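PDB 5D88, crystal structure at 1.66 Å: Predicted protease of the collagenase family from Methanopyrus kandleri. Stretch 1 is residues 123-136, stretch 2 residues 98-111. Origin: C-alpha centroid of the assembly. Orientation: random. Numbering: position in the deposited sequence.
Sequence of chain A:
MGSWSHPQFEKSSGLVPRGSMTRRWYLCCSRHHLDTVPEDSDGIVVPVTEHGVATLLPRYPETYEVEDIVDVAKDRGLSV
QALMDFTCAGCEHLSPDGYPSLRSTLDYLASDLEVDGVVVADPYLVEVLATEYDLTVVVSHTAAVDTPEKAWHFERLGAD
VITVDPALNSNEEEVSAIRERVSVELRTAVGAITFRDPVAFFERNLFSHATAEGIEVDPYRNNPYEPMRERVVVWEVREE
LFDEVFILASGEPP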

# COMPACT_ATOMS: atom_id res chain seq x y z
N PRO A 123 8.44 4.62 5.88
CA PRO A 123 8.71 5.70 6.84
C PRO A 123 9.70 5.32 7.93
O PRO A 123 10.45 6.17 8.44
CB PRO A 123 7.33 5.98 7.44
CG PRO A 123 6.36 5.43 6.55
CD PRO A 123 6.99 4.35 5.75
N TYR A 124 9.69 4.07 8.34
CA TYR A 124 10.62 3.67 9.39
C TYR A 124 12.06 3.73 8.89
O TYR A 124 12.97 4.13 9.62
CB TYR A 124 10.24 2.27 9.87
CG TYR A 124 11.08 1.69 10.97
CD1 TYR A 124 11.39 2.41 12.11
CD2 TYR A 124 11.52 0.38 10.88
CE1 TYR A 124 12.13 1.83 13.14
CE2 TYR A 124 12.27 -0.19 11.89
CZ TYR A 124 12.57 0.54 13.01
OH TYR A 124 13.31 -0.04 14.00
N LEU A 125 12.29 3.32 7.63
CA LEU A 125 13.62 3.42 7.05
C LEU A 125 14.06 4.87 6.90
O LEU A 125 15.24 5.18 7.09
CB LEU A 125 13.68 2.74 5.68
CG LEU A 125 14.19 1.33 5.70
CD1 LEU A 125 13.28 0.46 6.59
CD2 LEU A 125 14.26 0.85 4.28
N VAL A 126 13.14 5.75 6.50
CA VAL A 126 13.46 7.18 6.43
C VAL A 126 14.02 7.64 7.76
O VAL A 126 15.05 8.32 7.84
CB VAL A 126 12.20 7.99 6.05
CG1 VAL A 126 12.48 9.50 6.15
CG2 VAL A 126 11.73 7.65 4.63
N GLU A 127 13.32 7.28 8.84
CA GLU A 127 13.71 7.75 10.16
C GLU A 127 15.07 7.20 10.58
O GLU A 127 15.92 7.93 11.09
CB GLU A 127 12.61 7.35 11.16
CG GLU A 127 12.64 8.05 12.48
CD GLU A 127 11.39 7.73 13.28
OE1 GLU A 127 10.99 6.54 13.32
OE2 GLU A 127 10.80 8.66 13.84
N VAL A 128 15.29 5.90 10.38
CA VAL A 128 16.56 5.30 10.79
C VAL A 128 17.71 5.87 9.95
O VAL A 128 18.77 6.20 10.49
CB VAL A 128 16.50 3.77 10.68
CG1 VAL A 128 17.86 3.16 10.98
CG2 VAL A 128 15.46 3.18 11.64
N LEU A 129 17.51 5.99 8.63
CA LEU A 129 18.55 6.54 7.76
C LEU A 129 18.91 7.95 8.16
O LEU A 129 20.10 8.29 8.26
CB LEU A 129 18.10 6.53 6.29
CG LEU A 129 18.41 5.26 5.55
CD1 LEU A 129 17.55 5.22 4.28
CD2 LEU A 129 19.92 5.17 5.23
N ALA A 130 17.91 8.80 8.39
CA ALA A 130 18.17 10.20 8.71
C ALA A 130 18.85 10.35 10.07
O ALA A 130 19.69 11.24 10.25
CB ALA A 130 16.87 10.99 8.69
N THR A 131 18.47 9.52 11.03
CA THR A 131 19.01 9.62 12.38
C THR A 131 20.43 9.07 12.48
O THR A 131 21.29 9.68 13.13
CB THR A 131 18.08 8.91 13.35
OG1 THR A 131 16.83 9.58 13.34
CG2 THR A 131 18.63 8.96 14.75
N GLU A 132 20.70 7.92 11.87
CA GLU A 132 21.93 7.18 12.15
C GLU A 132 23.00 7.25 11.06
O GLU A 132 24.14 6.83 11.32
CB GLU A 132 21.59 5.70 12.43
CG GLU A 132 20.56 5.49 13.55
CD GLU A 132 21.05 5.95 14.91
OE1 GLU A 132 22.20 6.38 15.02
OE2 GLU A 132 20.27 5.90 15.89
N TYR A 133 22.66 7.74 9.87
CA TYR A 133 23.58 7.75 8.73
C TYR A 133 23.72 9.17 8.21
O TYR A 133 23.05 10.10 8.68
CB TYR A 133 23.10 6.77 7.64
CG TYR A 133 23.20 5.35 8.12
CD1 TYR A 133 22.18 4.79 8.87
CD2 TYR A 133 24.35 4.59 7.91
CE1 TYR A 133 22.27 3.51 9.37
CE2 TYR A 133 24.45 3.30 8.40
CZ TYR A 133 23.40 2.77 9.14
OH TYR A 133 23.47 1.50 9.67
N ASP A 134 24.62 9.33 7.25
CA ASP A 134 24.91 10.62 6.62
C ASP A 134 24.80 10.48 5.11
O ASP A 134 25.68 10.87 4.35
CB ASP A 134 26.30 11.10 7.01
CG ASP A 134 26.58 12.50 6.55
OD1 ASP A 134 25.63 13.28 6.37
OD2 ASP A 134 27.77 12.83 6.37
N LEU A 135 23.71 9.87 4.68
CA LEU A 135 23.36 9.67 3.28
C LEU A 135 22.20 10.58 2.92
O LEU A 135 21.41 10.98 3.79
CB LEU A 135 22.96 8.20 3.05
CG LEU A 135 23.98 7.14 3.41
CD1 LEU A 135 23.41 5.74 3.36
CD2 LEU A 135 25.14 7.26 2.47
N THR A 136 22.07 10.90 1.63
CA THR A 136 20.87 11.58 1.15
C THR A 136 19.68 10.65 1.27
O THR A 136 19.70 9.54 0.75
CB THR A 136 21.03 12.01 -0.32
OG1 THR A 136 22.22 12.75 -0.50
CG2 THR A 136 19.86 12.88 -0.75
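Stretch 2, residues 98-111: GYPSLRSTLDYLAS

Stretch 2 is helical from Gly98 to Ser111, and its backbone follows the i to i+4 pattern from Leu102 N to Gly98 O (3.0 Å) onward, with a wider pi-type turn at 108-111. Stretch 1 is helical from Pro123 to Glu132; Tyr133 is the first residue to leave helical phi/psi, at -124/174. The two axes approach to 11.3 Å, and the N-to-C directions of the two helices differ by 60° (signed crossing angle -60°), so they run obliquely in broadly the same sense. The CA register advances in the same order on both, from Leu125 with Leu102 (CA to CA 8.3 Å) through Leu129 with Leu106 (CA to CA 7.6 Å) to Leu135 with Ala110 (CA to CA 7.2 Å). The surface buried between them is 643 Å², both sides summed.

Tyr133 covers the most surface, 99 Å². Its CA-to-CB bond points toward stretch 2, and with chi1 at -67° (m) the ring lies against Leu106, whose CB is 3.5 Å from Tyr133 CZ. Leu106 CB stands 3.9 Å from the centroid of the Tyr133 ring, 30° off the normal, which places it over the face as a CH-pi contact. The hydroxyl is fixed by two hydrogen bonds: Arg103 NE donates to Tyr133 OH at 2.9 Å with an N-H...acceptor angle of 169°, and Tyr133 OH donates to Asp107 OD1 at 2.7 Å. The Tyr133 oxygen is thus both acceptor and donor, linking a cationic and an anionic side chain one helical turn apart. Ala110 CB completes the packing 3.8 Å from Tyr133 CD2 and also meets Leu135 CD1 at 3.9 Å.

Leu106, covering 76 Å², extends in the m,t rotamer to meet the helix of stretch 1 as well: its CD1 is 3.9 Å from Val128 CG1, and its CD2 is 3.8 Å from Leu129 CD2. Leu106 therefore touches Val128 and Leu129 within the helix as well as Tyr133, the residue just after it.

One turn earlier, Leu102 covers 66 Å². Leu102 CD1 is 3.8 Å from Leu125 CD1; Leu102 CD2 is 4.0 Å from Val128 CG2 and 4.1 Å from Tyr124 CE2. Val128 is a knob in the hole formed by Tyr99, Leu102, Arg103 and Leu106, as expected for a side chain directed toward the opposing helix.

Two of the residues that form the hole are also joined to each other: Arg103 NH1 donates to Tyr99 OH at 3.0 Å (149°). Glu132 CG lies over one guanidinium face, 3.8 Å from Arg103 NH1, but Glu132 OE1 is 4.3 Å from that NH1 and well out of plane, so only proximity of charge is supported. A water 2.8 Å from Tyr99 OH donates to Glu132 OE2 at 3.2 Å.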

# COMPACT_ATOMS: atom_id res chain seq x y z
N GLY A 98 14.88 -7.57 13.75
CA GLY A 98 14.61 -6.66 12.65
C GLY A 98 15.54 -5.46 12.64
O GLY A 98 16.03 -5.06 11.58
N TYR A 99 15.77 -4.84 13.81
CA TYR A 99 16.60 -3.64 13.81
C TYR A 99 18.04 -3.96 13.46
O TYR A 99 18.61 -3.28 12.59
CB TYR A 99 16.48 -2.90 15.15
CG TYR A 99 17.20 -1.57 15.15
CD1 TYR A 99 16.63 -0.46 14.56
CD2 TYR A 99 18.46 -1.43 15.72
CE1 TYR A 99 17.29 0.76 14.55
CE2 TYR A 99 19.13 -0.21 15.70
CZ TYR A 99 18.53 0.89 15.11
OH TYR A 99 19.16 2.12 15.08
N PRO A 100 18.69 -4.96 14.05
CA PRO A 100 20.05 -5.29 13.60
C PRO A 100 20.13 -5.65 12.12
O PRO A 100 21.11 -5.28 11.46
CB PRO A 100 20.44 -6.48 14.49
CG PRO A 100 19.63 -6.32 15.71
CD PRO A 100 18.32 -5.70 15.27
N SER A 101 19.13 -6.37 11.59
CA SER A 101 19.13 -6.69 10.15
C SER A 101 19.10 -5.43 9.32
O SER A 101 19.78 -5.33 8.29
CB SER A 101 17.93 -7.56 9.78
OG SER A 101 18.02 -8.82 10.40
N LEU A 102 18.27 -4.47 9.72
CA LEU A 102 18.16 -3.21 8.99
C LEU A 102 19.47 -2.45 9.03
O LEU A 102 19.95 -1.96 8.01
CB LEU A 102 17.03 -2.37 9.58
CG LEU A 102 16.87 -0.97 9.00
CD1 LEU A 102 16.65 -1.05 7.47
CD2 LEU A 102 15.72 -0.28 9.68
N ARG A 103 20.08 -2.35 10.22
CA ARG A 103 21.34 -1.62 10.32
C ARG A 103 22.42 -2.32 9.51
O ARG A 103 23.28 -1.65 8.92
CB ARG A 103 21.76 -1.48 11.78
CG ARG A 103 20.81 -0.68 12.64
CD ARG A 103 20.75 0.79 12.22
NE ARG A 103 22.09 1.36 12.17
CZ ARG A 103 22.69 1.97 13.19
NH1 ARG A 103 22.06 2.13 14.35
NH2 ARG A 103 23.91 2.43 13.04
N SER A 104 22.43 -3.66 9.49
CA SER A 104 23.41 -4.36 8.66
C SER A 104 23.25 -3.98 7.20
O SER A 104 24.25 -3.79 6.49
CB SER A 104 23.27 -5.86 8.83
OG SER A 104 24.35 -6.47 8.19
N THR A 105 22.01 -3.92 6.72
CA THR A 105 21.74 -3.53 5.34
C THR A 105 22.20 -2.10 5.06
O THR A 105 22.86 -1.83 4.06
CB THR A 105 20.25 -3.70 5.04
OG1 THR A 105 19.91 -5.09 5.12
CG2 THR A 105 19.87 -3.20 3.64
N LEU A 106 21.86 -1.17 5.95
CA LEU A 106 22.26 0.21 5.72
C LEU A 106 23.78 0.36 5.80
O LEU A 106 24.35 1.15 5.05
CB LEU A 106 21.55 1.14 6.69
CG LEU A 106 20.03 1.05 6.59
CD1 LEU A 106 19.38 1.97 7.58
CD2 LEU A 106 19.56 1.36 5.19
N ASP A 107 24.44 -0.40 6.69
CA ASP A 107 25.90 -0.38 6.70
C ASP A 107 26.47 -0.83 5.37
O ASP A 107 27.47 -0.30 4.89
CB ASP A 107 26.45 -1.30 7.79
CG ASP A 107 26.28 -0.75 9.17
OD1 ASP A 107 25.88 0.43 9.35
OD2 ASP A 107 26.58 -1.54 10.09
N TYR A 108 25.86 -1.85 4.78
CA TYR A 108 26.30 -2.30 3.47
C TYR A 108 26.21 -1.17 2.46
O TYR A 108 27.16 -0.89 1.74
CB TYR A 108 25.46 -3.50 3.05
CG TYR A 108 25.64 -3.86 1.61
CD1 TYR A 108 26.83 -4.42 1.16
CD2 TYR A 108 24.63 -3.63 0.70
CE1 TYR A 108 27.00 -4.75 -0.16
CE2 TYR A 108 24.79 -3.97 -0.64
CZ TYR A 108 25.98 -4.52 -1.06
OH TYR A 108 26.16 -4.84 -2.38
N LEU A 109 25.08 -0.47 2.44
CA LEU A 109 24.92 0.64 1.50
C LEU A 109 25.91 1.75 1.79
O LEU A 109 26.55 2.28 0.87
CB LEU A 109 23.49 1.18 1.58
CG LEU A 109 22.40 0.17 1.23
CD1 LEU A 109 21.06 0.86 1.38
CD2 LEU A 109 22.57 -0.35 -0.18
N ALA A 110 26.05 2.13 3.07
CA ALA A 110 26.83 3.31 3.44
C ALA A 110 28.33 3.06 3.36
O ALA A 110 29.08 3.95 2.96
CB ALA A 110 26.45 3.76 4.86
N SER A 111 28.78 1.87 3.76
CA SER A 111 30.20 1.64 4.00
C SER A 111 30.85 0.65 3.05
O SER A 111 32.07 0.70 2.86
CB SER A 111 30.40 1.14 5.43
OG SER A 111 29.90 2.11 6.33
O HOH W 1 17.60 4.38 14.93